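Local structure of protein AggB (4PHX) at residues I37-S42 and F93-D98. The protein forms the minor subunit of aggregative adherence fimbriae type I, an Ig-like, donor-strand-complemented protein that probably serves at the bacterial surface in cell adhesion. Sequence-based numbering, arbitrary orientation.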
# COMPACT_ATOMS: atom_id res chain seq x y z
N ILE B 37 14.58 24.97 -11.93
CA ILE B 37 15.73 24.43 -11.20
C ILE B 37 16.14 23.07 -11.73
O ILE B 37 15.35 22.38 -12.35
CB ILE B 37 15.46 24.25 -9.68
CG1 ILE B 37 14.34 23.25 -9.45
CG2 ILE B 37 15.13 25.56 -9.03
CD1 ILE B 37 13.71 23.35 -8.05
N TRP B 38 17.38 22.67 -11.45
CA TRP B 38 17.82 21.32 -11.75
C TRP B 38 19.00 20.95 -10.89
O TRP B 38 19.57 21.82 -10.21
CB TRP B 38 18.17 21.16 -13.24
CG TRP B 38 19.23 22.08 -13.73
CD1 TRP B 38 20.56 21.80 -13.88
CD2 TRP B 38 19.06 23.44 -14.16
NE1 TRP B 38 21.22 22.90 -14.37
CE2 TRP B 38 20.32 23.92 -14.55
CE3 TRP B 38 17.96 24.30 -14.25
CZ2 TRP B 38 20.52 25.21 -15.02
CZ3 TRP B 38 18.15 25.58 -14.72
CH2 TRP B 38 19.42 26.03 -15.10
N ILE B 39 19.38 19.68 -10.88
CA ILE B 39 20.60 19.29 -10.19
C ILE B 39 21.68 19.06 -11.22
O ILE B 39 21.42 18.46 -12.27
CB ILE B 39 20.42 18.00 -9.41
CG1 ILE B 39 19.34 18.16 -8.33
CG2 ILE B 39 21.78 17.52 -8.84
CD1 ILE B 39 19.19 16.96 -7.45
N ASN B 40 22.91 19.50 -10.94
CA ASN B 40 24.04 19.16 -11.83
C ASN B 40 24.66 17.81 -11.52
O ASN B 40 25.65 17.72 -10.79
CB ASN B 40 25.10 20.24 -11.83
CG ASN B 40 24.54 21.59 -12.13
OD1 ASN B 40 24.05 21.83 -13.23
ND2 ASN B 40 24.59 22.47 -11.15
N ALA B 41 24.05 16.77 -12.04
CA ALA B 41 24.51 15.41 -11.83
C ALA B 41 23.95 14.57 -12.97
O ALA B 41 23.07 15.03 -13.70
CB ALA B 41 24.04 14.90 -10.51
N SER B 42 24.46 13.36 -13.13
CA SER B 42 23.93 12.41 -14.11
C SER B 42 22.42 12.20 -13.99
O SER B 42 21.93 11.78 -12.93
CB SER B 42 24.64 11.07 -13.95
OG SER B 42 26.02 11.27 -13.70
N PHE B 93 11.51 24.12 -2.70
CA PHE B 93 11.61 22.80 -3.35
C PHE B 93 12.40 21.82 -2.48
O PHE B 93 13.10 22.21 -1.56
CB PHE B 93 12.32 22.92 -4.71
CG PHE B 93 13.72 23.45 -4.61
CD1 PHE B 93 14.79 22.60 -4.47
CD2 PHE B 93 13.95 24.83 -4.66
CE1 PHE B 93 16.08 23.08 -4.37
CE2 PHE B 93 15.24 25.32 -4.56
CZ PHE B 93 16.32 24.44 -4.41
N ASP B 94 12.31 20.55 -2.79
CA ASP B 94 13.09 19.58 -2.04
C ASP B 94 13.92 18.72 -2.95
O ASP B 94 13.62 18.59 -4.15
CB ASP B 94 12.19 18.66 -1.23
CG ASP B 94 11.40 19.41 -0.17
OD1 ASP B 94 11.97 19.70 0.91
OD2 ASP B 94 10.20 19.65 -0.42
N ILE B 95 14.96 18.14 -2.38
CA ILE B 95 15.66 17.03 -3.01
C ILE B 95 15.24 15.76 -2.29
O ILE B 95 15.39 15.63 -1.07
CB ILE B 95 17.18 17.22 -2.99
CG1 ILE B 95 17.55 18.40 -3.90
CG2 ILE B 95 17.90 15.95 -3.46
CD1 ILE B 95 19.00 18.88 -3.77
N MET B 96 14.67 14.84 -3.05
CA MET B 96 14.03 13.69 -2.44
C MET B 96 14.61 12.36 -2.90
O MET B 96 15.07 12.23 -4.04
CB MET B 96 12.51 13.71 -2.70
CG MET B 96 11.78 14.86 -2.04
SD MET B 96 10.11 15.07 -2.69
CE MET B 96 10.38 15.32 -4.41
N SER B 97 14.58 11.38 -2.01
CA SER B 97 14.87 10.00 -2.37
C SER B 97 13.99 9.54 -3.52
O SER B 97 12.76 9.66 -3.47
CB SER B 97 14.66 9.07 -1.19
OG SER B 97 14.94 7.76 -1.58
N ASP B 98 14.62 9.02 -4.58
CA ASP B 98 13.87 8.56 -5.74
C ASP B 98 13.59 7.07 -5.61
O ASP B 98 14.32 6.25 -6.14
CB ASP B 98 14.65 8.86 -7.03
CG ASP B 98 13.88 8.44 -8.27
OD1 ASP B 98 12.69 8.07 -8.16
OD2 ASP B 98 14.47 8.49 -9.37
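I37 on strand 34-39 meets F93 on strand 90-97 across the core of the Ig-like beta sandwich. The two strands belong to opposing sheets. Residues 37-39 and 93-95 run nearly parallel, 10° apart, with I37 opposite F93 and I39 opposite I95.

The CB of I37 points toward the other sheet. CG1 is wedged among the backbone atoms (chi1 63°), with CG2 facing away from the carbonyl carbon. Beyond CG1 the chain extends, which carries CD1 across to the phenyl group. Of the I37 side chain, CD1 does the touching. I37 CD1 lies 3.4 Å from F93 CG and 3.6 Å from F93 CB. I37 CD1 also sits over one face of the F93 ring, 3.8 Å from its centroid and 26° off the normal. This is a CH-pi contact, displaced toward the root of the ring.

Two residues further along both strands, I39 and I95 meet tip to tip. I39 CD1 is 4.2 Å from I95 CD1, a looser touch than the first. I26 and W71 pack on both I37 and F93. V64 and I66 adjoin I39, while F110 and V112 adjoin I95. D94 has its CB turned away from this core; its carboxylate forms salt bridges with K20 and with R25 of a second subunit.

All four touching residues are buried and all four side chains are apolar. The two sheets are therefore joined here by van der Waals and CH-pi packing, the hydrophobic interior expected of a beta sandwich.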